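Local coordinates for xyloglucan-specific endo-beta-1,4-glucanase (Uncultured bacterium, PDB 4W88), which hydrolyses internal beta-1,4-glucosidic bonds of xyloglucan, as a family 5 glycoside hydrolase probably serving the breakdown of plant cell walls, at residues A[169-174]-A[208-213]; A[176-181]-A[193-198]; A[273-278]-A[314-319]; A[307-312]-A[326-331]. The protein carries 1 engineered substitution. All coordinates share one frame; numbering follows the deposited sequence.

Interaction 1: A[169-174]-A[208-213]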
# COMPACT_ATOMS: atom_id res chain seq x y z
N LEU A 169 9.94 -17.70 -2.16
CA LEU A 169 9.59 -17.09 -3.44
C LEU A 169 9.39 -15.59 -3.29
O LEU A 169 9.84 -14.82 -4.14
CB LEU A 169 8.33 -17.75 -4.01
CG LEU A 169 7.69 -17.11 -5.23
CD1 LEU A 169 8.66 -17.14 -6.44
CD2 LEU A 169 6.41 -17.80 -5.60
N ILE A 170 8.77 -15.16 -2.20
CA ILE A 170 8.56 -13.70 -1.97
C ILE A 170 9.92 -13.02 -1.89
O ILE A 170 10.15 -11.96 -2.49
CB ILE A 170 7.77 -13.43 -0.72
CG1 ILE A 170 6.32 -13.90 -0.94
CG2 ILE A 170 7.83 -11.91 -0.41
CD1 ILE A 170 5.51 -13.39 -2.14
N ASN A 171 10.84 -13.65 -1.17
CA ASN A 171 12.19 -13.06 -1.11
C ASN A 171 12.86 -12.91 -2.50
O ASN A 171 13.49 -11.86 -2.77
CB ASN A 171 13.17 -13.79 -0.14
CG ASN A 171 12.71 -13.73 1.29
OD1 ASN A 171 12.11 -12.76 1.74
ND2 ASN A 171 12.94 -14.82 2.01
N ALA A 172 12.72 -13.93 -3.35
CA ALA A 172 13.24 -13.87 -4.70
C ALA A 172 12.56 -12.77 -5.52
O ALA A 172 13.20 -12.03 -6.23
CB ALA A 172 13.04 -15.21 -5.39
N MSE A 173 11.27 -12.61 -5.34
CA MSE A 173 10.48 -11.62 -6.09
C MSE A 173 10.89 -10.20 -5.64
O MSE A 173 11.01 -9.31 -6.47
CB MSE A 173 8.94 -11.84 -6.00
CG MSE A 173 8.62 -13.14 -6.76
SE MSE A 173 6.68 -13.48 -6.75
CE MSE A 173 6.16 -12.25 -8.20
N ASN A 174 11.03 -9.99 -4.33
CA ASN A 174 11.48 -8.68 -3.79
C ASN A 174 12.82 -8.30 -4.47
O ASN A 174 13.04 -7.15 -4.85
CB ASN A 174 11.63 -8.70 -2.25
CG ASN A 174 10.31 -8.58 -1.53
OD1 ASN A 174 9.32 -8.01 -2.05
ND2 ASN A 174 10.26 -9.13 -0.31
N LYS A 208 10.04 -13.56 10.49
CA LYS A 208 11.25 -14.38 10.67
C LYS A 208 11.82 -14.83 9.32
O LYS A 208 13.01 -14.90 9.15
CB LYS A 208 10.96 -15.58 11.59
CG LYS A 208 12.12 -16.46 11.91
CD LYS A 208 11.69 -17.59 12.86
CE LYS A 208 11.27 -17.08 14.24
NZ LYS A 208 11.03 -18.16 15.25
N ASP A 209 10.98 -15.07 8.32
CA ASP A 209 11.51 -15.57 7.04
C ASP A 209 11.85 -14.49 6.04
O ASP A 209 12.26 -14.81 4.95
CB ASP A 209 10.50 -16.53 6.37
CG ASP A 209 10.52 -17.91 7.00
OD1 ASP A 209 11.42 -18.21 7.81
OD2 ASP A 209 9.62 -18.71 6.71
N LEU A 210 11.58 -13.23 6.34
CA LEU A 210 11.78 -12.16 5.37
C LEU A 210 13.25 -11.83 5.25
O LEU A 210 13.89 -11.46 6.21
CB LEU A 210 11.06 -10.88 5.78
CG LEU A 210 11.15 -9.69 4.82
CD1 LEU A 210 10.34 -9.92 3.54
CD2 LEU A 210 10.67 -8.45 5.51
N GLU A 211 13.79 -11.94 4.05
CA GLU A 211 15.18 -11.54 3.78
C GLU A 211 15.27 -10.05 3.66
O GLU A 211 14.44 -9.41 2.98
CB GLU A 211 15.61 -12.14 2.46
CG GLU A 211 17.06 -12.01 2.16
CD GLU A 211 17.43 -12.70 0.87
OE1 GLU A 211 16.76 -13.71 0.48
OE2 GLU A 211 18.38 -12.20 0.24
N ILE A 212 16.25 -9.47 4.33
CA ILE A 212 16.40 -8.02 4.26
C ILE A 212 17.49 -7.71 3.24
O ILE A 212 18.66 -8.05 3.43
CB ILE A 212 16.82 -7.45 5.62
CG1 ILE A 212 15.85 -7.90 6.73
CG2 ILE A 212 17.01 -5.94 5.55
CD1 ILE A 212 14.42 -7.51 6.49
N PRO A 213 17.16 -6.98 2.18
CA PRO A 213 18.19 -6.62 1.22
C PRO A 213 19.34 -5.80 1.78
O PRO A 213 19.14 -4.96 2.67
CB PRO A 213 17.43 -5.75 0.23
CG PRO A 213 16.00 -6.16 0.38
CD PRO A 213 15.88 -6.37 1.82
O HOH W 1 12.81 -10.09 0.91
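Two direct hydrogen bonds, both made by the carboxamide of Asn-171, tie the helix at 169-174 to the loop at 208-213. Asn-171 ND2 gives to Asp-209 O at 3.0 Å, nearly along the C=O axis and close to the amide's own plane. Asn-171 OD1 accepts from Glu-211 N, also at 3.0 Å; the bond is straight at hydrogen (171°), but the donor sits well above the carbonyl plane. With Asn-171 CG anti to the carbonyl carbon (chi1 -63°), the amide spans Leu-210 and fixes the loop backbone on both sides of it.

One water extends the polar network. It donates to Asn-171 OD1 and, at 2.7 Å, to Glu-211 O, while accepting from Asn-174 ND2 at 3.0 Å; that nitrogen also bonds Cys-196 O.

Packing is light. Glu-211 CB rests 3.5 Å from Asn-171 CG, and Leu-210 CD1 lies near both asparagine amides. The two loop carboxylates turn to bases of the same helix: Asp-209 to Arg-167, Glu-211 to Lys-175.

Helix 164-182 is thus pinned near the surface to the chain running from helix 204-208 into strand 218-223, with helix 117-134 packed against Leu-169 and strand 193-196 against Asn-174.

Interaction 2: A[176-181]-A[193-198]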
# COMPACT_ATOMS: atom_id res chain seq x y z
N ALA A 176 14.02 -9.35 -7.31
CA ALA A 176 13.85 -9.15 -8.75
C ALA A 176 13.38 -7.71 -9.02
O ALA A 176 13.79 -7.05 -9.95
CB ALA A 176 12.86 -10.12 -9.29
N PHE A 177 12.46 -7.26 -8.16
CA PHE A 177 11.89 -5.96 -8.21
C PHE A 177 12.99 -4.89 -8.00
O PHE A 177 13.16 -3.97 -8.78
CB PHE A 177 10.80 -5.83 -7.12
CG PHE A 177 10.52 -4.42 -6.64
CD1 PHE A 177 10.09 -3.40 -7.49
CD2 PHE A 177 10.60 -4.15 -5.29
CE1 PHE A 177 9.78 -2.15 -6.98
CE2 PHE A 177 10.30 -2.89 -4.77
CZ PHE A 177 9.84 -1.91 -5.61
N ILE A 178 13.77 -5.05 -6.93
CA ILE A 178 14.85 -4.11 -6.65
C ILE A 178 15.85 -4.10 -7.77
O ILE A 178 16.24 -3.01 -8.23
CB ILE A 178 15.61 -4.49 -5.34
CG1 ILE A 178 14.66 -4.24 -4.15
CG2 ILE A 178 16.93 -3.71 -5.17
CD1 ILE A 178 15.11 -4.94 -2.85
N ASP A 179 16.27 -5.27 -8.21
CA ASP A 179 17.27 -5.35 -9.31
C ASP A 179 16.79 -4.61 -10.59
O ASP A 179 17.55 -3.90 -11.22
CB ASP A 179 17.56 -6.82 -9.56
CG ASP A 179 18.69 -7.05 -10.44
OD1 ASP A 179 18.45 -7.00 -11.63
OD2 ASP A 179 19.81 -7.32 -9.97
N ALA A 180 15.53 -4.83 -10.99
CA ALA A 180 15.00 -4.29 -12.19
C ALA A 180 15.00 -2.78 -12.11
O ALA A 180 15.30 -2.08 -13.09
CB ALA A 180 13.61 -4.81 -12.44
N VAL A 181 14.60 -2.27 -10.96
CA VAL A 181 14.52 -0.80 -10.80
C VAL A 181 15.90 -0.16 -10.75
O VAL A 181 16.17 0.79 -11.48
CB VAL A 181 13.73 -0.41 -9.55
CG1 VAL A 181 13.74 1.09 -9.31
CG2 VAL A 181 12.27 -0.88 -9.60
N LEU A 193 12.64 1.93 -2.29
CA LEU A 193 11.92 0.81 -2.79
C LEU A 193 11.33 0.02 -1.65
O LEU A 193 12.04 -0.32 -0.73
CB LEU A 193 12.79 -0.08 -3.66
CG LEU A 193 13.52 0.60 -4.79
CD1 LEU A 193 14.33 -0.34 -5.65
CD2 LEU A 193 12.60 1.40 -5.71
N ILE A 194 10.04 -0.32 -1.75
CA ILE A 194 9.29 -0.79 -0.61
C ILE A 194 8.90 -2.25 -0.93
O ILE A 194 8.05 -2.52 -1.79
CB ILE A 194 8.03 0.07 -0.33
CG1 ILE A 194 8.39 1.54 -0.13
CG2 ILE A 194 7.29 -0.47 0.92
CD1 ILE A 194 7.20 2.50 -0.02
N ILE A 195 9.58 -3.15 -0.25
CA ILE A 195 9.38 -4.56 -0.42
C ILE A 195 8.27 -5.00 0.56
O ILE A 195 7.77 -4.19 1.37
CB ILE A 195 10.69 -5.35 -0.20
CG1 ILE A 195 11.20 -5.26 1.24
CG2 ILE A 195 11.73 -4.98 -1.25
CD1 ILE A 195 12.28 -6.28 1.60
N CYS A 196 7.92 -6.28 0.56
CA CYS A 196 6.85 -6.74 1.43
C CYS A 196 7.04 -8.18 1.85
O CYS A 196 7.82 -8.93 1.25
CB CYS A 196 5.47 -6.57 0.74
SG CYS A 196 5.22 -7.56 -0.72
N THR A 197 6.29 -8.56 2.89
CA THR A 197 6.11 -9.93 3.24
C THR A 197 5.00 -10.61 2.41
O THR A 197 4.21 -9.95 1.74
CB THR A 197 5.69 -10.02 4.71
OG1 THR A 197 4.55 -9.18 4.85
CG2 THR A 197 6.81 -9.62 5.70
N TYR A 198 4.93 -11.93 2.51
CA TYR A 198 3.84 -12.69 1.89
C TYR A 198 2.53 -12.09 2.41
O TYR A 198 2.36 -11.91 3.64
CB TYR A 198 3.90 -14.15 2.32
CG TYR A 198 2.84 -14.99 1.66
CD1 TYR A 198 1.50 -15.06 2.16
CD2 TYR A 198 3.13 -15.74 0.53
CE1 TYR A 198 0.56 -15.85 1.48
CE2 TYR A 198 2.19 -16.57 -0.09
CZ TYR A 198 0.93 -16.64 0.39
OH TYR A 198 0.03 -17.45 -0.25
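Helix 164-182 and the strand that follows it, 193-196, form one alpha-beta step of the TIM barrel, and this contact is the hydrophobic layer between them. The two short segments run antiparallel, 163° between their directions, with axes 9.4 Å apart. No hydrogen bond crosses between the two segments; the contact is mainly apolar side-chain packing.

Leu-193 is central. Its CG stands anti to the carbonyl carbon, and the two methyls fork against the helix: Leu-193 CD1 lies 3.9 Å from Ile-178 CA, and Leu-193 CD2 meets Val-181 CG1 tip to tip at 3.8 Å. Lower on the same side chain, Leu-193 CB is approached by Phe-177 CE2 at 3.9 Å. The phenyl group, swung out with CG anti to the backbone N (chi1 155°), reaches past Leu-193 until Phe-177 CE2 is 3.8 Å from Ile-194 O, and the methyl CG2 of Ile-195 sits at its edge. Ile-195 CG2 also touches Ile-178 CD1, 3.7 Å away. Trp-128 and Leu-124 of helix 117-134 pack on Phe-177 as well. An alanine in place of Phe-177 would probably loosen the helix on the strand, since the ring's contacts with Leu-193, Ile-195 and Trp-128 would all go.

Ile-194 points the other way, away from the helix, in the alternation typical of a (beta/alpha)8 barrel strand whose outer face is clad by helices.

Interaction 3: A[273-278]-A[314-319]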
# COMPACT_ATOMS: atom_id res chain seq x y z
N GLY A 273 -7.03 1.00 8.32
CA GLY A 273 -8.29 1.73 8.35
C GLY A 273 -9.35 0.89 9.06
O GLY A 273 -9.10 -0.25 9.43
N ALA A 274 -10.54 1.47 9.28
CA ALA A 274 -11.64 0.77 9.93
C ALA A 274 -12.92 1.06 9.17
O ALA A 274 -13.22 2.17 8.88
CB ALA A 274 -11.73 1.29 11.35
N GLN A 275 -13.66 0.03 8.84
CA GLN A 275 -14.90 0.22 8.16
C GLN A 275 -15.88 0.93 9.10
O GLN A 275 -15.93 0.70 10.32
CB GLN A 275 -15.51 -1.10 7.68
CG GLN A 275 -14.71 -1.76 6.58
CD GLN A 275 -15.20 -3.12 6.18
OE1 GLN A 275 -16.41 -3.39 6.11
NE2 GLN A 275 -14.26 -4.02 5.89
N PHE A 276 -16.59 1.87 8.50
CA PHE A 276 -17.58 2.67 9.20
C PHE A 276 -18.79 1.84 9.58
O PHE A 276 -19.46 1.29 8.71
CB PHE A 276 -18.06 3.93 8.44
CG PHE A 276 -18.98 4.78 9.25
CD1 PHE A 276 -18.48 5.43 10.41
CD2 PHE A 276 -20.31 4.98 8.90
CE1 PHE A 276 -19.30 6.20 11.22
CE2 PHE A 276 -21.13 5.80 9.69
CZ PHE A 276 -20.62 6.40 10.84
N LYS A 277 -19.04 1.75 10.89
CA LYS A 277 -20.14 0.90 11.43
C LYS A 277 -21.04 1.72 12.37
O LYS A 277 -21.39 1.27 13.46
CB LYS A 277 -19.53 -0.27 12.23
CG LYS A 277 -18.61 -1.24 11.51
CD LYS A 277 -17.88 -2.15 12.47
CE LYS A 277 -16.97 -3.09 11.67
NZ LYS A 277 -16.52 -4.20 12.57
N GLU A 278 -21.34 2.96 11.93
CA GLU A 278 -22.16 3.94 12.69
C GLU A 278 -21.58 4.09 14.08
O GLU A 278 -22.30 4.10 15.09
CB GLU A 278 -23.64 3.58 12.72
CG GLU A 278 -24.13 3.23 11.37
CD GLU A 278 -25.24 3.97 10.89
OE1 GLU A 278 -24.91 4.94 10.18
OE2 GLU A 278 -26.37 3.53 11.20
N GLU A 314 -17.50 -2.38 1.47
CA GLU A 314 -16.64 -2.20 2.62
C GLU A 314 -16.49 -0.69 2.86
O GLU A 314 -15.92 0.01 2.02
CB GLU A 314 -15.32 -2.89 2.35
CG GLU A 314 -15.44 -4.44 2.32
CD GLU A 314 -14.12 -5.15 2.05
OE1 GLU A 314 -13.15 -4.50 1.69
OE2 GLU A 314 -14.01 -6.40 2.14
N LYS A 315 -16.96 -0.20 4.02
CA LYS A 315 -17.19 1.23 4.15
C LYS A 315 -15.94 1.96 4.62
O LYS A 315 -15.89 2.53 5.72
CB LYS A 315 -18.45 1.57 4.99
CG LYS A 315 -19.77 1.19 4.35
CD LYS A 315 -20.90 1.31 5.37
CE LYS A 315 -22.27 1.27 4.70
NZ LYS A 315 -22.44 0.10 3.82
N PHE A 316 -14.88 1.89 3.80
CA PHE A 316 -13.60 2.58 4.16
C PHE A 316 -13.53 4.05 3.65
O PHE A 316 -12.52 4.76 3.85
CB PHE A 316 -12.50 1.81 3.53
CG PHE A 316 -12.12 0.53 4.28
CD1 PHE A 316 -11.58 0.57 5.52
CD2 PHE A 316 -12.27 -0.69 3.67
CE1 PHE A 316 -11.16 -0.52 6.22
CE2 PHE A 316 -11.86 -1.84 4.32
CZ PHE A 316 -11.32 -1.78 5.61
N GLY A 317 -14.57 4.51 2.95
CA GLY A 317 -14.57 5.82 2.41
C GLY A 317 -14.37 6.96 3.44
O GLY A 317 -15.01 6.96 4.51
N LEU A 318 -13.53 7.92 3.07
CA LEU A 318 -13.31 9.13 3.89
C LEU A 318 -13.58 10.40 3.12
O LEU A 318 -14.27 11.30 3.64
CB LEU A 318 -11.94 9.17 4.55
CG LEU A 318 -11.57 7.98 5.40
CD1 LEU A 318 -10.09 8.00 5.84
CD2 LEU A 318 -12.45 7.98 6.65
N LEU A 319 -13.03 10.46 1.92
CA LEU A 319 -13.25 11.58 1.00
C LEU A 319 -14.42 11.29 0.05
O LEU A 319 -14.36 10.36 -0.73
CB LEU A 319 -12.00 11.94 0.25
CG LEU A 319 -12.19 13.05 -0.82
CD1 LEU A 319 -12.67 14.36 -0.10
CD2 LEU A 319 -10.91 13.22 -1.64
O HOH W 2 -18.55 -1.88 5.83
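Two loops beyond the C-terminal ends of neighbouring TIM-barrel strands, 267-272 and 300-305, meet here, and Gln-275, Lys-315 and Phe-316 bury most of the surface.

Phe-316 supplies the platform. Gln-275 lays CG over one face of its ring in a CH-pi contact, 3.6 Å from the centroid and 14° off the normal. Beyond CG the chain is extended, which carries Gln-275 NE2 to 3.6 Å from Phe-316 CE2 with the amide steeply inclined to the ring, and sets the amide beside CB and CG of Glu-314. The backbone of Gly-273 and Ala-274 passes along the ring's edge; Ala-274 N is 3.7 Å from Phe-316 CE1. Tyr-225 and Tyr-232, both in the glycan pocket, and Trp-304 also meet this ring. A serine in place of Phe-316 would probably leave Gln-275 without its platform and disturb the packing against Tyr-225 and Tyr-232.

Lys-315 is the centre of an inverse gamma turn, in which Phe-316 N bonds Glu-314 O. Lys-315 O accepts from Phe-276 N at 2.9 Å, straight at hydrogen (171°) though above the carbonyl plane, while NZ is bound to Gly-311 O. Lys-315 CD lies 3.6 Å from Phe-276 O, with Lys-315 CB beside Phe-276 N. A water also bridges the loops, donating to Gln-275 OE1 at 2.6 Å and accepting from Lys-315 N at 2.9 Å.

Interaction 4: A[307-312]-A[326-331]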
# COMPACT_ATOMS: atom_id res chain seq x y z
N ASN A 307 -13.80 5.25 -1.28
CA ASN A 307 -14.99 6.10 -1.57
C ASN A 307 -16.30 5.39 -1.34
O ASN A 307 -17.30 5.81 -1.91
CB ASN A 307 -14.89 6.64 -2.98
CG ASN A 307 -15.78 7.83 -3.24
OD1 ASN A 307 -16.11 8.58 -2.33
ND2 ASN A 307 -16.16 8.02 -4.48
N ILE A 308 -16.32 4.39 -0.44
CA ILE A 308 -17.57 3.72 -0.09
C ILE A 308 -17.91 4.10 1.33
O ILE A 308 -17.15 3.81 2.23
CB ILE A 308 -17.49 2.19 -0.23
CG1 ILE A 308 -17.20 1.82 -1.70
CG2 ILE A 308 -18.80 1.56 0.23
CD1 ILE A 308 -17.02 0.32 -1.89
N TYR A 309 -19.08 4.72 1.54
CA TYR A 309 -19.49 5.15 2.87
C TYR A 309 -21.00 4.97 3.07
O TYR A 309 -21.42 4.37 4.03
CB TYR A 309 -19.12 6.62 3.11
CG TYR A 309 -19.32 7.13 4.53
CD1 TYR A 309 -18.34 6.92 5.47
CD2 TYR A 309 -20.45 7.80 4.90
CE1 TYR A 309 -18.49 7.38 6.75
CE2 TYR A 309 -20.60 8.28 6.19
CZ TYR A 309 -19.62 8.07 7.12
OH TYR A 309 -19.64 8.52 8.43
N HIS A 310 -21.82 5.53 2.19
CA HIS A 310 -23.23 5.45 2.38
C HIS A 310 -23.82 4.21 1.73
O HIS A 310 -24.82 3.72 2.15
CB HIS A 310 -23.93 6.69 1.82
CG HIS A 310 -23.57 7.99 2.47
ND1 HIS A 310 -23.90 8.29 3.78
CD2 HIS A 310 -22.98 9.10 1.97
CE1 HIS A 310 -23.48 9.52 4.06
NE2 HIS A 310 -22.91 10.02 2.98
N GLY A 311 -23.20 3.74 0.67
CA GLY A 311 -23.72 2.59 -0.04
C GLY A 311 -23.15 1.30 0.46
O GLY A 311 -22.36 1.28 1.39
N ASN A 312 -23.52 0.19 -0.19
CA ASN A 312 -23.08 -1.15 0.22
C ASN A 312 -21.65 -1.37 -0.19
O ASN A 312 -21.23 -0.77 -1.17
CB ASN A 312 -23.90 -2.27 -0.41
CG ASN A 312 -25.37 -2.14 -0.14
OD1 ASN A 312 -25.83 -1.83 0.98
ND2 ASN A 312 -26.15 -2.40 -1.18
N TRP A 326 -15.52 15.67 3.11
CA TRP A 326 -15.22 14.48 3.82
C TRP A 326 -16.49 13.85 4.38
O TRP A 326 -17.38 14.57 4.92
CB TRP A 326 -14.14 14.75 4.89
CG TRP A 326 -12.88 15.23 4.27
CD1 TRP A 326 -12.57 16.53 3.98
CD2 TRP A 326 -11.78 14.43 3.83
NE1 TRP A 326 -11.31 16.59 3.39
CE2 TRP A 326 -10.84 15.31 3.23
CE3 TRP A 326 -11.50 13.05 3.82
CZ2 TRP A 326 -9.61 14.83 2.69
CZ3 TRP A 326 -10.29 12.60 3.31
CH2 TRP A 326 -9.38 13.47 2.71
N TYR A 327 -16.61 12.53 4.25
CA TYR A 327 -17.80 11.84 4.79
C TYR A 327 -17.98 11.96 6.31
O TYR A 327 -19.10 11.94 6.83
CB TYR A 327 -17.74 10.36 4.49
CG TYR A 327 -17.93 9.96 3.05
CD1 TYR A 327 -19.16 10.12 2.42
CD2 TYR A 327 -16.85 9.42 2.29
CE1 TYR A 327 -19.32 9.78 1.08
CE2 TYR A 327 -17.03 9.03 0.96
CZ TYR A 327 -18.24 9.24 0.38
OH TYR A 327 -18.45 8.88 -0.91
N ASN A 328 -16.85 12.00 7.02
CA ASN A 328 -16.87 11.96 8.48
C ASN A 328 -15.72 12.78 9.03
O ASN A 328 -14.60 12.30 9.08
CB ASN A 328 -16.86 10.51 8.97
CG ASN A 328 -17.12 10.40 10.43
OD1 ASN A 328 -16.59 11.17 11.24
ND2 ASN A 328 -17.97 9.47 10.80
N ASP A 329 -15.96 14.04 9.36
CA ASP A 329 -14.84 14.92 9.68
C ASP A 329 -14.21 14.56 11.02
O ASP A 329 -13.03 14.82 11.24
CB ASP A 329 -15.27 16.39 9.73
CG ASP A 329 -15.34 17.02 8.37
OD1 ASP A 329 -14.42 16.86 7.56
OD2 ASP A 329 -16.36 17.65 8.14
N ASP A 330 -14.97 13.92 11.93
CA ASP A 330 -14.37 13.50 13.22
C ASP A 330 -13.32 12.38 13.06
O ASP A 330 -12.24 12.40 13.68
CB ASP A 330 -15.46 13.04 14.18
CG ASP A 330 -16.29 14.18 14.75
OD1 ASP A 330 -15.98 15.36 14.56
OD2 ASP A 330 -17.23 13.88 15.46
N ILE A 331 -13.65 11.37 12.25
CA ILE A 331 -12.68 10.33 11.90
C ILE A 331 -11.44 10.91 11.22
O ILE A 331 -10.28 10.63 11.61
CB ILE A 331 -13.32 9.23 11.02
CG1 ILE A 331 -14.37 8.46 11.86
CG2 ILE A 331 -12.27 8.26 10.47
CD1 ILE A 331 -15.17 7.42 11.13
O HOH W 3 -20.78 7.05 -0.44
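An aromatic cluster of Tyr-309, His-310 and Tyr-327, beside the N-cap of the C-terminal helix, joins the loop after the last barrel strand to the chain end. The two tyrosines lie head to tail with ring planes only 10° apart, displaced so far that little of one ring covers the other. Instead each lays its CB over the other's face: Tyr-309 CB is 3.5 Å from the Tyr-327 centroid, and Tyr-327 CB 3.5 Å from that of Tyr-309. His-310 closes the group, its face receiving the edge of Tyr-327 in an offset edge-to-face pair with planes at 80°.

Polar bonds fix the ring ends. Tyr-327 OH donates to Asn-307 OD1 at 2.8 Å and accepts from a water that in turn accepts from His-310 N. Asn-328 ND2 gives to Tyr-309 OH at 3.1 Å and also bonds Thr-280 OG1; its OD1 takes Ile-331 N at 3.1 Å, the capping bond. A single amide thus ties the cluster to the helix start.

Around it, Phe-276 stacks on the other face of Tyr-309, Ile-331 packs on helix 280-295, and Tyr-327 follows strand 325-326, which pairs with 319-320.

Overall arrangement
The four contacts fall into two pairs on opposite sides of the chain's centre. Interactions 1 and 2 share helix 164-182, their centres about 9 Å apart, with interaction 2 nested inside the loop that interaction 1 closes. Interactions 3 and 4 lie closer still, about 6 Å between centres, and interleave in sequence; probable hydrogen bonds Tyr-327 N to Leu-318 O (2.7 Å) and Gly-317 N to Ile-308 O (2.8 Å) join them. Interaction 3 lies beside the bound glycan, consistent with the edge of the active-site cleft: the Glu-314 side chain is about 4 Å from its xylose and from TRIS, probably from the crystallisation liquor. The centres of interactions 1 and 3 stand about 32 Å apart.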